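Local coordinates for hypothetical protein PH1109 (Pyrococcus horikoshii, PDB 2D5A) that is of unknown function but belongs to the Rossmann-like CoA-binding domain family and holds a molecule of coenzyme A, at residues Y93-I98 against S117-E122; V81-K86 against K103-Q108; V41-L46 against E61-K66. One frame throughout, in Å; residues are numbered along the deposited sequence.

Contact 1: residues Y93-I98 against S117-E122. With COA (coenzyme A), chain B.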
loop_
_atom_site.group_PDB
_atom_site.type_symbol
_atom_site.label_atom_id
_atom_site.label_comp_id
_atom_site.label_asym_id
_atom_site.label_seq_id
_atom_site.Cartn_x
_atom_site.Cartn_y
_atom_site.Cartn_z
ATOM N N TYR A 93 7.146 -3.434 8.218
ATOM C CA TYR A 93 6.951 -2.491 7.109
ATOM C C TYR A 93 6.217 -1.243 7.564
ATOM O O TYR A 93 6.465 -0.144 7.041
ATOM C CB TYR A 93 6.279 -3.188 5.876
ATOM C CG TYR A 93 7.331 -4.001 5.162
ATOM C CD1 TYR A 93 7.314 -5.408 5.191
ATOM C CD2 TYR A 93 8.384 -3.365 4.505
ATOM C CE1 TYR A 93 8.302 -6.194 4.568
ATOM C CE2 TYR A 93 9.401 -4.106 3.899
ATOM C CZ TYR A 93 9.366 -5.464 3.906
ATOM O OH TYR A 93 10.282 -6.245 3.268
ATOM N N VAL A 94 5.372 -1.381 8.599
ATOM C CA VAL A 94 4.668 -0.209 9.150
ATOM C C VAL A 94 5.671 0.603 9.912
ATOM O O VAL A 94 5.659 1.872 9.879
ATOM C CB VAL A 94 3.455 -0.697 10.107
ATOM C CG1 VAL A 94 3.099 0.453 11.105
ATOM C CG2 VAL A 94 2.240 -1.004 9.249
ATOM N N GLU A 95 6.588 -0.090 10.585
ATOM C CA GLU A 95 7.653 0.651 11.274
ATOM C C GLU A 95 8.478 1.398 10.211
ATOM O O GLU A 95 8.872 2.551 10.404
ATOM C CB GLU A 95 8.642 -0.252 12.030
ATOM C CG GLU A 95 8.146 -0.781 13.345
ATOM C CD GLU A 95 7.906 0.393 14.219
ATOM O OE1 GLU A 95 8.890 1.200 14.420
ATOM O OE2 GLU A 95 6.738 0.549 14.645
ATOM N N GLN A 96 8.820 0.725 9.126
ATOM C CA GLN A 96 9.607 1.479 8.122
ATOM C C GLN A 96 8.780 2.683 7.607
ATOM O O GLN A 96 9.371 3.810 7.403
ATOM C CB GLN A 96 9.920 0.522 6.930
ATOM C CG GLN A 96 10.962 -0.597 7.262
ATOM C CD GLN A 96 11.122 -1.524 6.121
ATOM O OE1 GLN A 96 10.722 -1.218 4.950
ATOM N NE2 GLN A 96 11.716 -2.692 6.390
ATOM N N ALA A 97 7.504 2.462 7.319
ATOM C CA ALA A 97 6.616 3.521 6.827
ATOM C C ALA A 97 6.614 4.759 7.735
ATOM O O ALA A 97 6.688 5.901 7.294
ATOM C CB ALA A 97 5.172 3.006 6.698
ATOM N N ILE A 98 6.559 4.520 9.047
ATOM C CA ILE A 98 6.631 5.619 9.987
ATOM C C ILE A 98 7.951 6.354 9.933
ATOM O O ILE A 98 7.956 7.605 9.936
ATOM C CB ILE A 98 6.390 5.017 11.448
ATOM C CG1 ILE A 98 4.923 4.485 11.498
ATOM C CG2 ILE A 98 6.715 6.132 12.582
ATOM C CD1 ILE A 98 4.661 3.618 12.821
ATOM N N SER A 117 -1.345 -2.079 12.754
ATOM C CA SER A 117 -2.341 -1.016 12.635
ATOM C C SER A 117 -2.222 -0.011 13.803
ATOM O O SER A 117 -2.329 1.212 13.606
ATOM C CB SER A 117 -3.736 -1.612 12.632
ATOM O OG SER A 117 -4.693 -0.644 12.307
ATOM N N LYS A 118 -1.977 -0.522 15.001
ATOM C CA LYS A 118 -1.824 0.324 16.197
ATOM C C LYS A 118 -0.582 1.232 16.138
ATOM O O LYS A 118 -0.674 2.412 16.455
ATOM C CB LYS A 118 -1.717 -0.559 17.460
ATOM C CG LYS A 118 -1.751 0.190 18.804
ATOM C CD LYS A 118 -1.332 -0.862 19.881
ATOM C CE LYS A 118 -1.304 -0.409 21.352
ATOM N NZ LYS A 118 -0.390 -1.372 22.131
ATOM N N LYS A 119 0.583 0.689 15.774
ATOM C CA LYS A 119 1.722 1.543 15.692
ATOM C C LYS A 119 1.424 2.625 14.629
ATOM O O LYS A 119 1.789 3.781 14.847
ATOM C CB LYS A 119 3.010 0.769 15.341
ATOM C CG LYS A 119 3.472 -0.314 16.322
ATOM C CD LYS A 119 3.812 0.209 17.726
ATOM C CE LYS A 119 3.529 -0.879 18.813
ATOM N NZ LYS A 119 3.403 -0.275 20.193
ATOM N N ALA A 120 0.757 2.282 13.513
ATOM C CA ALA A 120 0.507 3.303 12.490
ATOM C C ALA A 120 -0.428 4.410 13.013
ATOM O O ALA A 120 -0.276 5.616 12.694
ATOM C CB ALA A 120 -0.131 2.696 11.212
ATOM N N ASP A 121 -1.435 3.985 13.764
ATOM C CA ASP A 121 -2.428 4.935 14.321
ATOM C C ASP A 121 -1.696 5.833 15.340
ATOM O O ASP A 121 -1.803 7.057 15.282
ATOM C CB ASP A 121 -3.574 4.103 14.939
ATOM C CG ASP A 121 -4.804 4.938 15.276
ATOM O OD1 ASP A 121 -5.004 5.947 14.585
ATOM O OD2 ASP A 121 -5.559 4.565 16.226
ATOM N N GLU A 122 -0.907 5.265 16.224
ATOM C CA GLU A 122 -0.163 6.086 17.179
ATOM C C GLU A 122 0.724 7.151 16.533
ATOM O O GLU A 122 0.877 8.269 17.053
ATOM C CB GLU A 122 0.712 5.217 18.079
ATOM C CG GLU A 122 -0.182 4.328 19.011
ATOM C CD GLU A 122 0.604 3.358 19.890
ATOM O OE1 GLU A 122 0.035 2.938 20.934
ATOM O OE2 GLU A 122 1.771 2.999 19.545
HETATM N N1A COA B . 9.317 -8.482 2.171
HETATM C C2A COA B . 8.798 -8.294 0.968
HETATM N N3A COA B . 8.239 -9.273 0.256
HETATM C C4A COA B . 8.156 -10.493 0.809
HETATM C C5A COA B . 8.661 -10.733 2.086
HETATM C C6A COA B . 9.275 -9.695 2.768
HETATM N N6A COA B . 9.877 -9.880 3.953
HETATM N N7A COA B . 8.464 -12.031 2.336
HETATM C C8A COA B . 7.866 -12.587 1.283
HETATM N N9A COA B . 7.682 -11.650 0.341
HETATM C C1B COA B . 7.157 -11.860 -1.017
HETATM C C2B COA B . 7.681 -13.140 -1.676
HETATM O O2B COA B . 8.897 -12.872 -2.376
HETATM C C3B COA B . 6.514 -13.512 -2.594
HETATM O O3B COA B . 6.752 -13.247 -3.980
HETATM P P3B COA B . 7.481 -14.375 -4.872
HETATM O O7A COA B . 7.744 -13.612 -6.265
HETATM O O8A COA B . 6.467 -15.587 -5.054
HETATM O O9A COA B . 8.721 -14.749 -4.141
HETATM C C4B COA B . 5.332 -12.690 -2.071
HETATM O O4B COA B . 5.767 -12.128 -0.830
HETATM C C5B COA B . 4.122 -13.592 -1.813
HETATM O O5B COA B . 4.525 -14.685 -0.987
HETATM P P1A COA B . 3.514 -15.377 0.079
HETATM O O1A COA B . 3.256 -14.404 1.166
HETATM O O2A COA B . 4.202 -16.653 0.389
HETATM O O3A COA B . 2.269 -15.701 -0.885
HETATM P P2A COA B . 0.818 -16.230 -0.399
HETATM O O4A COA B . 0.323 -17.014 -1.553
HETATM O O5A COA B . 0.978 -16.813 0.954
HETATM O O6A COA B . -0.102 -14.913 -0.306
HETATM C CBP COA B . -0.270 -12.602 0.268
HETATM C CCP COA B . -0.076 -14.021 0.814
HETATM C CDP COA B . 0.705 -12.255 -0.860
HETATM C CEP COA B . -0.442 -11.608 1.412
HETATM C CAP COA B . -1.639 -12.679 -0.436
HETATM O OAP COA B . -2.722 -13.030 0.436
HETATM C C9P COA B . -2.075 -11.400 -1.154
HETATM O O9P COA B . -1.662 -11.282 -2.431
HETATM N N8P COA B . -2.921 -10.544 -0.575
HETATM C C7P COA B . -3.433 -9.355 -1.266
HETATM C C6P COA B . -4.656 -9.827 -2.064
HETATM C C5P COA B . -5.274 -8.660 -2.835
HETATM O O5P COA B . -5.494 -7.518 -2.150
HETATM N N4P COA B . -5.499 -8.820 -4.130
HETATM C C3P COA B . -6.043 -7.711 -4.924
HETATM C C2P COA B . -7.348 -8.228 -5.520
HETATM S S1P COA B . -8.025 -6.951 -6.634
#
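E95 and K119 carry opposite charges but do not pair them: E95 OE2 lies against the lysine's CB and CG, 3.8 Å from K119 CG, while K119 NZ stays 6.5 Å from E95 OE2. Both side chains fold back at their second torsion. In K119 (chi2 -62°) the bend sends the ammonium away from helix 90-100 and along its own helix, where NZ makes a long ion pair with E122 OE2 (3.7 Å) and a weak one with E115. Beside this pair the contact is apolar and small, burying 182 Å² in all. V94 puts CG1 anti to its backbone N (chi1 157°), and this methyl abuts A120, with V94 CG1 3.9 Å from A120 CB. One turn on, the outer methyl of I98 comes nearest to the backbone, I98 CD1 standing 3.5 Å from K119 O, and also touches K119 CB. At the start of 93-98, Y93 turns away from this interface and donates a hydrogen bond to the adenine of coenzyme A, with Y93 OH 2.7 Å from N1A. The two helices run nearly parallel, their short axes 9.3 Å apart, over the parallel sheet: V94 and A97 rest on V105 of strand 104-107, and A120 on I127 of strand 126-129.

Contact 2: residues V81-K86 against K103-Q108. With COA (coenzyme A), chain B.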
loop_
_atom_site.group_PDB
_atom_site.type_symbol
_atom_site.label_atom_id
_atom_site.label_comp_id
_atom_site.label_asym_id
_atom_site.label_seq_id
_atom_site.Cartn_x
_atom_site.Cartn_y
_atom_site.Cartn_z
ATOM N N VAL A 81 2.297 3.191 1.817
ATOM C CA VAL A 81 2.925 1.852 1.786
ATOM C C VAL A 81 1.820 0.893 1.546
ATOM O O VAL A 81 0.948 0.776 2.458
ATOM C CB VAL A 81 3.686 1.642 3.095
ATOM C CG1 VAL A 81 4.274 0.221 3.074
ATOM C CG2 VAL A 81 4.903 2.715 3.197
ATOM N N ASP A 82 1.813 0.184 0.405
ATOM C CA ASP A 82 0.669 -0.686 -0.051
ATOM C C ASP A 82 1.219 -2.095 0.214
ATOM O O ASP A 82 2.192 -2.496 -0.398
ATOM C CB ASP A 82 0.444 -0.371 -1.523
ATOM C CG ASP A 82 -0.629 -1.132 -2.136
ATOM O OD1 ASP A 82 -1.582 -1.527 -1.313
ATOM O OD2 ASP A 82 -0.703 -1.360 -3.343
ATOM N N LEU A 83 0.567 -2.821 1.143
ATOM C CA LEU A 83 1.150 -4.082 1.669
ATOM C C LEU A 83 0.612 -5.324 1.026
ATOM O O LEU A 83 -0.605 -5.491 0.989
ATOM C CB LEU A 83 0.866 -4.150 3.187
ATOM C CG LEU A 83 1.504 -3.029 4.008
ATOM C CD1 LEU A 83 0.789 -2.977 5.424
ATOM C CD2 LEU A 83 3.077 -3.242 4.169
ATOM N N PHE A 84 1.497 -6.129 0.399
ATOM C CA PHE A 84 1.128 -7.433 -0.190
ATOM C C PHE A 84 2.030 -8.520 0.494
ATOM O O PHE A 84 2.655 -9.362 -0.181
ATOM C CB PHE A 84 1.415 -7.462 -1.687
ATOM C CG PHE A 84 0.382 -6.709 -2.510
ATOM C CD1 PHE A 84 -0.685 -7.413 -3.086
ATOM C CD2 PHE A 84 0.512 -5.352 -2.713
ATOM C CE1 PHE A 84 -1.653 -6.747 -3.908
ATOM C CE2 PHE A 84 -0.415 -4.682 -3.532
ATOM C CZ PHE A 84 -1.473 -5.346 -4.127
ATOM N N VAL A 85 2.056 -8.472 1.815
ATOM C CA VAL A 85 2.806 -9.487 2.544
ATOM C C VAL A 85 1.940 -9.995 3.725
ATOM O O VAL A 85 1.024 -9.319 4.096
ATOM C CB VAL A 85 4.118 -8.963 3.189
ATOM C CG1 VAL A 85 5.163 -8.672 2.010
ATOM C CG2 VAL A 85 3.960 -7.671 4.051
ATOM N N LYS A 86 2.306 -11.150 4.249
ATOM C CA LYS A 86 1.490 -11.693 5.311
ATOM C C LYS A 86 1.445 -10.794 6.492
ATOM O O LYS A 86 2.354 -10.044 6.867
ATOM C CB LYS A 86 2.040 -13.084 5.657
ATOM C CG LYS A 86 1.660 -14.015 4.545
ATOM C CD LYS A 86 2.530 -15.274 4.626
ATOM C CE LYS A 86 1.773 -16.410 4.056
ATOM N NZ LYS A 86 2.737 -17.466 3.540
ATOM N N LYS A 103 2.361 8.757 4.707
ATOM C CA LYS A 103 1.100 9.281 5.147
ATOM C C LYS A 103 0.047 8.199 5.337
ATOM O O LYS A 103 -0.894 8.368 6.142
ATOM C CB LYS A 103 0.502 10.255 4.103
ATOM C CG LYS A 103 1.495 11.443 3.865
ATOM C CD LYS A 103 1.503 12.349 5.044
ATOM C CE LYS A 103 2.575 13.457 4.813
ATOM N NZ LYS A 103 2.727 14.164 6.103
ATOM N N VAL A 104 0.160 7.132 4.562
ATOM C CA VAL A 104 -0.883 6.152 4.559
ATOM C C VAL A 104 -0.310 4.754 4.569
ATOM O O VAL A 104 0.624 4.519 3.858
ATOM C CB VAL A 104 -1.665 6.231 3.250
ATOM C CG1 VAL A 104 -2.813 5.167 3.113
ATOM C CG2 VAL A 104 -2.348 7.634 3.077
ATOM N N VAL A 105 -0.923 3.835 5.361
ATOM C CA VAL A 105 -0.554 2.376 5.324
ATOM C C VAL A 105 -1.798 1.746 4.742
ATOM O O VAL A 105 -2.934 2.006 5.231
ATOM C CB VAL A 105 -0.235 1.791 6.734
ATOM C CG1 VAL A 105 -0.089 0.208 6.638
ATOM C CG2 VAL A 105 1.150 2.292 7.148
ATOM N N TRP A 106 -1.656 0.948 3.671
ATOM C CA TRP A 106 -2.774 0.343 3.057
ATOM C C TRP A 106 -2.634 -1.187 3.115
ATOM O O TRP A 106 -1.807 -1.797 2.448
ATOM C CB TRP A 106 -2.885 0.826 1.597
ATOM C CG TRP A 106 -4.069 0.396 0.797
ATOM C CD1 TRP A 106 -4.484 -0.851 0.608
ATOM C CD2 TRP A 106 -5.026 1.244 0.114
ATOM N NE1 TRP A 106 -5.623 -0.889 -0.123
ATOM C CE2 TRP A 106 -5.994 0.386 -0.446
ATOM C CE3 TRP A 106 -5.130 2.671 -0.091
ATOM C CZ2 TRP A 106 -7.085 0.823 -1.218
ATOM C CZ3 TRP A 106 -6.199 3.125 -0.876
ATOM C CH2 TRP A 106 -7.154 2.246 -1.428
ATOM N N PHE A 107 -3.511 -1.825 3.904
ATOM C CA PHE A 107 -3.495 -3.290 4.048
ATOM C C PHE A 107 -4.349 -3.869 2.973
ATOM O O PHE A 107 -5.614 -3.704 2.935
ATOM C CB PHE A 107 -4.069 -3.705 5.490
ATOM C CG PHE A 107 -3.202 -3.356 6.616
ATOM C CD1 PHE A 107 -2.182 -4.200 7.049
ATOM C CD2 PHE A 107 -3.433 -2.146 7.339
ATOM C CE1 PHE A 107 -1.399 -3.899 8.181
ATOM C CE2 PHE A 107 -2.644 -1.826 8.496
ATOM C CZ PHE A 107 -1.601 -2.712 8.942
ATOM N N GLN A 108 -3.761 -4.618 2.067
ATOM C CA GLN A 108 -4.485 -5.260 1.016
ATOM C C GLN A 108 -5.233 -6.523 1.691
ATOM O O GLN A 108 -5.011 -6.725 2.870
ATOM C CB GLN A 108 -3.566 -5.752 -0.173
ATOM C CG GLN A 108 -2.929 -4.549 -1.010
ATOM C CD GLN A 108 -3.844 -4.077 -2.138
ATOM O OE1 GLN A 108 -4.626 -4.855 -2.791
ATOM N NE2 GLN A 108 -3.743 -2.778 -2.418
HETATM N N1A COA B . 9.317 -8.482 2.171
HETATM C C2A COA B . 8.798 -8.294 0.968
HETATM N N3A COA B . 8.239 -9.273 0.256
HETATM C C4A COA B . 8.156 -10.493 0.809
HETATM C C5A COA B . 8.661 -10.733 2.086
HETATM C C6A COA B . 9.275 -9.695 2.768
HETATM N N6A COA B . 9.877 -9.880 3.953
HETATM N N7A COA B . 8.464 -12.031 2.336
HETATM C C8A COA B . 7.866 -12.587 1.283
HETATM N N9A COA B . 7.682 -11.650 0.341
HETATM C C1B COA B . 7.157 -11.860 -1.017
HETATM C C2B COA B . 7.681 -13.140 -1.676
HETATM O O2B COA B . 8.897 -12.872 -2.376
HETATM C C3B COA B . 6.514 -13.512 -2.594
HETATM O O3B COA B . 6.752 -13.247 -3.980
HETATM P P3B COA B . 7.481 -14.375 -4.872
HETATM O O7A COA B . 7.744 -13.612 -6.265
HETATM O O8A COA B . 6.467 -15.587 -5.054
HETATM O O9A COA B . 8.721 -14.749 -4.141
HETATM C C4B COA B . 5.332 -12.690 -2.071
HETATM O O4B COA B . 5.767 -12.128 -0.830
HETATM C C5B COA B . 4.122 -13.592 -1.813
HETATM O O5B COA B . 4.525 -14.685 -0.987
HETATM P P1A COA B . 3.514 -15.377 0.079
HETATM O O1A COA B . 3.256 -14.404 1.166
HETATM O O2A COA B . 4.202 -16.653 0.389
HETATM O O3A COA B . 2.269 -15.701 -0.885
HETATM P P2A COA B . 0.818 -16.230 -0.399
HETATM O O4A COA B . 0.323 -17.014 -1.553
HETATM O O5A COA B . 0.978 -16.813 0.954
HETATM O O6A COA B . -0.102 -14.913 -0.306
HETATM C CBP COA B . -0.270 -12.602 0.268
HETATM C CCP COA B . -0.076 -14.021 0.814
HETATM C CDP COA B . 0.705 -12.255 -0.860
HETATM C CEP COA B . -0.442 -11.608 1.412
HETATM C CAP COA B . -1.639 -12.679 -0.436
HETATM O OAP COA B . -2.722 -13.030 0.436
HETATM C C9P COA B . -2.075 -11.400 -1.154
HETATM O O9P COA B . -1.662 -11.282 -2.431
HETATM N N8P COA B . -2.921 -10.544 -0.575
HETATM C C7P COA B . -3.433 -9.355 -1.266
HETATM C C6P COA B . -4.656 -9.827 -2.064
HETATM C C5P COA B . -5.274 -8.660 -2.835
HETATM O O5P COA B . -5.494 -7.518 -2.150
HETATM N N4P COA B . -5.499 -8.820 -4.130
HETATM C C3P COA B . -6.043 -7.711 -4.924
HETATM C C2P COA B . -7.348 -8.228 -5.520
HETATM S S1P COA B . -8.025 -6.951 -6.634
#
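L83 lays one methyl across two residues of the neighbouring strand at once. With CG anti to the carbonyl carbon, its CD1 swings toward strand 104-107, where L83 CD1 lies 3.5 Å from V105 CG1. The same methyl sits over a face of the next ring along, L83 CD1 being 4.0 Å from the F107 ring centroid in a CH-pi contact. L83 CD2 takes the other direction, against Y93 of helix 90-100. D82 points to the reverse face of the sheet; its carboxylate, carried anti to the backbone N, comes to W106, with D82 OD1 3.5 Å from W106 CD1. The indole N-H of W106 is engaged elsewhere, by the carbonyl of R131, and M133 of helix 133-141 packs on both D82 and W106. Strand 80-83 is the middle one of the five-stranded parallel sheet and 104-107 its neighbour, the start and finish of a beta-alpha-beta crossover through helix 90-100, as in Rossmann-like folds. V81 and L83 supply the backbone ladder: L83 N donates to W106 O at 2.9 Å, after V81 has bonded to V104 and W106. Where the strands end the ladder weakens, Q108 N standing 3.4 Å from L83 O. The first torsion of Q108 (chi1 -68°) sets CG over a face of F84, 3.6 Å from the ring centroid, and a bend at chi2 (-87°) stacks the amide on that ring with the planes 12° apart. The F84 ring also meets the pantetheine arm of coenzyme A, F84 CD1 to C7P being 3.8 Å. Next along the loop V85 CG1 rests against the adenine, and K86 stretches out to a phosphate oxygen, where NZ makes a weak hydrogen bond of 3.2 Å to O5A.

Contact 3: residues V41-L46 against E61-K66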
loop_
_atom_site.group_PDB
_atom_site.type_symbol
_atom_site.label_atom_id
_atom_site.label_comp_id
_atom_site.label_asym_id
_atom_site.label_seq_id
_atom_site.Cartn_x
_atom_site.Cartn_y
_atom_site.Cartn_z
ATOM N N VAL A 41 -1.650 -5.695 -9.456
ATOM C CA VAL A 41 -1.988 -4.351 -8.964
ATOM C C VAL A 41 -0.827 -3.361 -9.313
ATOM O O VAL A 41 -1.089 -2.215 -9.608
ATOM C CB VAL A 41 -2.254 -4.336 -7.438
ATOM C CG1 VAL A 41 -2.395 -2.911 -6.835
ATOM C CG2 VAL A 41 -3.620 -5.177 -7.138
ATOM N N MET A 42 0.420 -3.829 -9.141
ATOM C CA MET A 42 1.566 -2.892 -9.508
ATOM C C MET A 42 1.459 -2.468 -10.990
ATOM O O MET A 42 1.533 -1.269 -11.309
ATOM C CB MET A 42 2.910 -3.639 -9.308
ATOM C CG MET A 42 3.990 -2.604 -9.844
ATOM S SD MET A 42 5.565 -3.264 -9.002
ATOM C CE MET A 42 6.802 -2.201 -9.878
ATOM N N LYS A 43 1.185 -3.398 -11.898
ATOM C CA LYS A 43 1.055 -2.976 -13.299
ATOM C C LYS A 43 -0.126 -1.965 -13.445
ATOM O O LYS A 43 -0.068 -0.960 -14.124
ATOM C CB LYS A 43 0.679 -4.233 -14.094
ATOM C CG LYS A 43 0.763 -4.196 -15.568
ATOM C CD LYS A 43 0.422 -5.701 -16.055
ATOM C CE LYS A 43 1.337 -6.748 -15.318
ATOM N NZ LYS A 43 1.143 -8.256 -15.730
ATOM N N TYR A 44 -1.249 -2.304 -12.808
ATOM C CA TYR A 44 -2.396 -1.391 -12.906
ATOM C C TYR A 44 -2.074 0.034 -12.338
ATOM O O TYR A 44 -2.407 1.060 -12.977
ATOM C CB TYR A 44 -3.593 -1.968 -12.158
ATOM C CG TYR A 44 -4.816 -1.076 -12.101
ATOM C CD1 TYR A 44 -4.954 -0.107 -11.111
ATOM C CD2 TYR A 44 -5.841 -1.236 -13.075
ATOM C CE1 TYR A 44 -6.078 0.759 -11.018
ATOM C CE2 TYR A 44 -6.943 -0.402 -13.030
ATOM C CZ TYR A 44 -7.073 0.574 -12.025
ATOM O OH TYR A 44 -8.213 1.394 -11.985
ATOM N N LEU A 45 -1.378 0.106 -11.194
ATOM C CA LEU A 45 -1.115 1.403 -10.644
ATOM C C LEU A 45 -0.149 2.144 -11.603
ATOM O O LEU A 45 -0.330 3.357 -11.827
ATOM C CB LEU A 45 -0.478 1.315 -9.262
ATOM C CG LEU A 45 -1.519 0.738 -8.255
ATOM C CD1 LEU A 45 -0.820 0.430 -6.850
ATOM C CD2 LEU A 45 -2.727 1.741 -8.072
ATOM N N LEU A 46 0.849 1.447 -12.127
ATOM C CA LEU A 46 1.812 2.143 -13.045
ATOM C C LEU A 46 1.040 2.652 -14.281
ATOM O O LEU A 46 1.326 3.729 -14.822
ATOM C CB LEU A 46 2.938 1.190 -13.566
ATOM C CG LEU A 46 3.916 0.824 -12.397
ATOM C CD1 LEU A 46 4.888 -0.345 -12.758
ATOM C CD2 LEU A 46 4.795 2.131 -12.061
ATOM N N GLU A 61 14.938 -6.052 -9.520
ATOM C CA GLU A 61 14.099 -5.299 -10.514
ATOM C C GLU A 61 12.764 -6.058 -10.734
ATOM O O GLU A 61 12.737 -7.278 -10.800
ATOM C CB GLU A 61 14.898 -5.130 -11.843
ATOM C CG GLU A 61 14.212 -4.059 -12.717
ATOM C CD GLU A 61 15.124 -3.597 -13.895
ATOM O OE1 GLU A 61 14.854 -2.464 -14.398
ATOM O OE2 GLU A 61 16.048 -4.366 -14.228
ATOM N N VAL A 62 11.677 -5.300 -10.712
ATOM C CA VAL A 62 10.371 -5.916 -10.946
ATOM C C VAL A 62 9.570 -4.963 -11.855
ATOM O O VAL A 62 9.482 -3.772 -11.559
ATOM C CB VAL A 62 9.595 -6.055 -9.599
ATOM C CG1 VAL A 62 8.138 -6.590 -9.853
ATOM C CG2 VAL A 62 10.305 -7.128 -8.726
ATOM N N LEU A 63 9.075 -5.539 -12.944
ATOM C CA LEU A 63 8.239 -4.765 -13.922
ATOM C C LEU A 63 9.050 -3.510 -14.378
ATOM O O LEU A 63 8.491 -2.412 -14.614
ATOM C CB LEU A 63 6.880 -4.294 -13.261
ATOM C CG LEU A 63 6.008 -5.545 -13.225
ATOM C CD1 LEU A 63 4.723 -5.145 -12.312
ATOM C CD2 LEU A 63 5.492 -5.957 -14.638
ATOM N N GLY A 64 10.352 -3.702 -14.479
ATOM C CA GLY A 64 11.160 -2.609 -14.981
ATOM C C GLY A 64 11.504 -1.506 -14.019
ATOM O O GLY A 64 12.076 -0.488 -14.412
ATOM N N ARG A 65 11.135 -1.696 -12.766
ATOM C CA ARG A 65 11.372 -0.652 -11.749
ATOM C C ARG A 65 12.441 -1.246 -10.796
ATOM O O ARG A 65 12.395 -2.456 -10.412
ATOM C CB ARG A 65 10.113 -0.407 -10.883
ATOM C CG ARG A 65 8.963 0.317 -11.659
ATOM C CD ARG A 65 9.478 1.754 -11.946
ATOM N NE ARG A 65 9.705 2.513 -10.691
ATOM C CZ ARG A 65 9.004 3.559 -10.264
ATOM N NH1 ARG A 65 7.982 4.090 -10.997
ATOM N NH2 ARG A 65 9.292 4.026 -9.042
ATOM N N LYS A 66 13.385 -0.429 -10.377
ATOM C CA LYS A 66 14.379 -0.997 -9.367
ATOM C C LYS A 66 13.551 -1.412 -8.137
ATOM O O LYS A 66 12.689 -0.630 -7.704
ATOM C CB LYS A 66 15.262 0.180 -8.866
ATOM C CG LYS A 66 16.308 0.588 -9.961
ATOM C CD LYS A 66 16.609 2.146 -9.877
ATOM C CE LYS A 66 17.283 2.734 -11.226
ATOM N NZ LYS A 66 18.759 2.354 -11.089
#
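M42 reaches from helix 37-47 straight into the side of the hairpin 61-66. Its CG is anti to the backbone N (chi1 175°), and the chain stays extended to the methyl (chi2 160°, chi3 171°), so that successive atoms meet successive parts of the turn. M42 CB lies 3.8 Å from L63 CD1. M42 CG is nearer to the same methyl, 3.6 Å from L63 CD1; the end of L63 thus lies against the middle of the methionine chain. SD passes alongside it, with M42 SD 3.9 Å from L63 CD1, and has V62 CG1 farther off. The terminal methyl goes on to where the two short strands meet: M42 CE is 3.5 Å from the carbonyl oxygen V62 O and 3.8 Å from R65 CG, with L63 CB nearby. P54 of strand 51-55 packs on both M42 and R65. A turn later on the helix, L46 approaches the arginine obliquely, L46 CD2 standing 3.9 Å from R65 NH1. The R65 chain is bent at chi2 and chi3, and its guanidinium is held from outside the contact by a salt bridge from NH1 to D51 and a cation-pi contact with Y53. On the outer flank the aliphatic part of K43 skirts L63, 4.3 Å separating K43 CE from L63 CD2, while its NZ is hydrogen-bonded to N39. L63 and G64 both adopt positive phi, and at G64 a side chain would run into the preceding carbonyl oxygen. V62 and R65 are paired through both their backbone N-H groups and both carbonyls. This is a beta hairpin with a two-residue loop, closed by a type I' turn and docked against helix 37-47 of the Rossmann-like domain.

In the fold
From the N terminus, contact 3 comes first: it closes the passage from helix 37-47 through strand 51-55 to the hairpin, and is complete before the other two begin. Contacts 2 and 1 then cross along the chain, their segments alternating as strand, helix, strand, helix. Contact 2 joins the strands on either side of helix 90-100, and contact 1 joins that helix to the one after strand 104-107. They touch where A97, Y93 and V94 pack on V81, L83 and V105. On the face that carries D82, that residue meets L45, and F84 just past the strand meets V41, linking contact 2 to the helix of contact 3. Contacts 1 and 3 lie on opposite sides of the chain's centre.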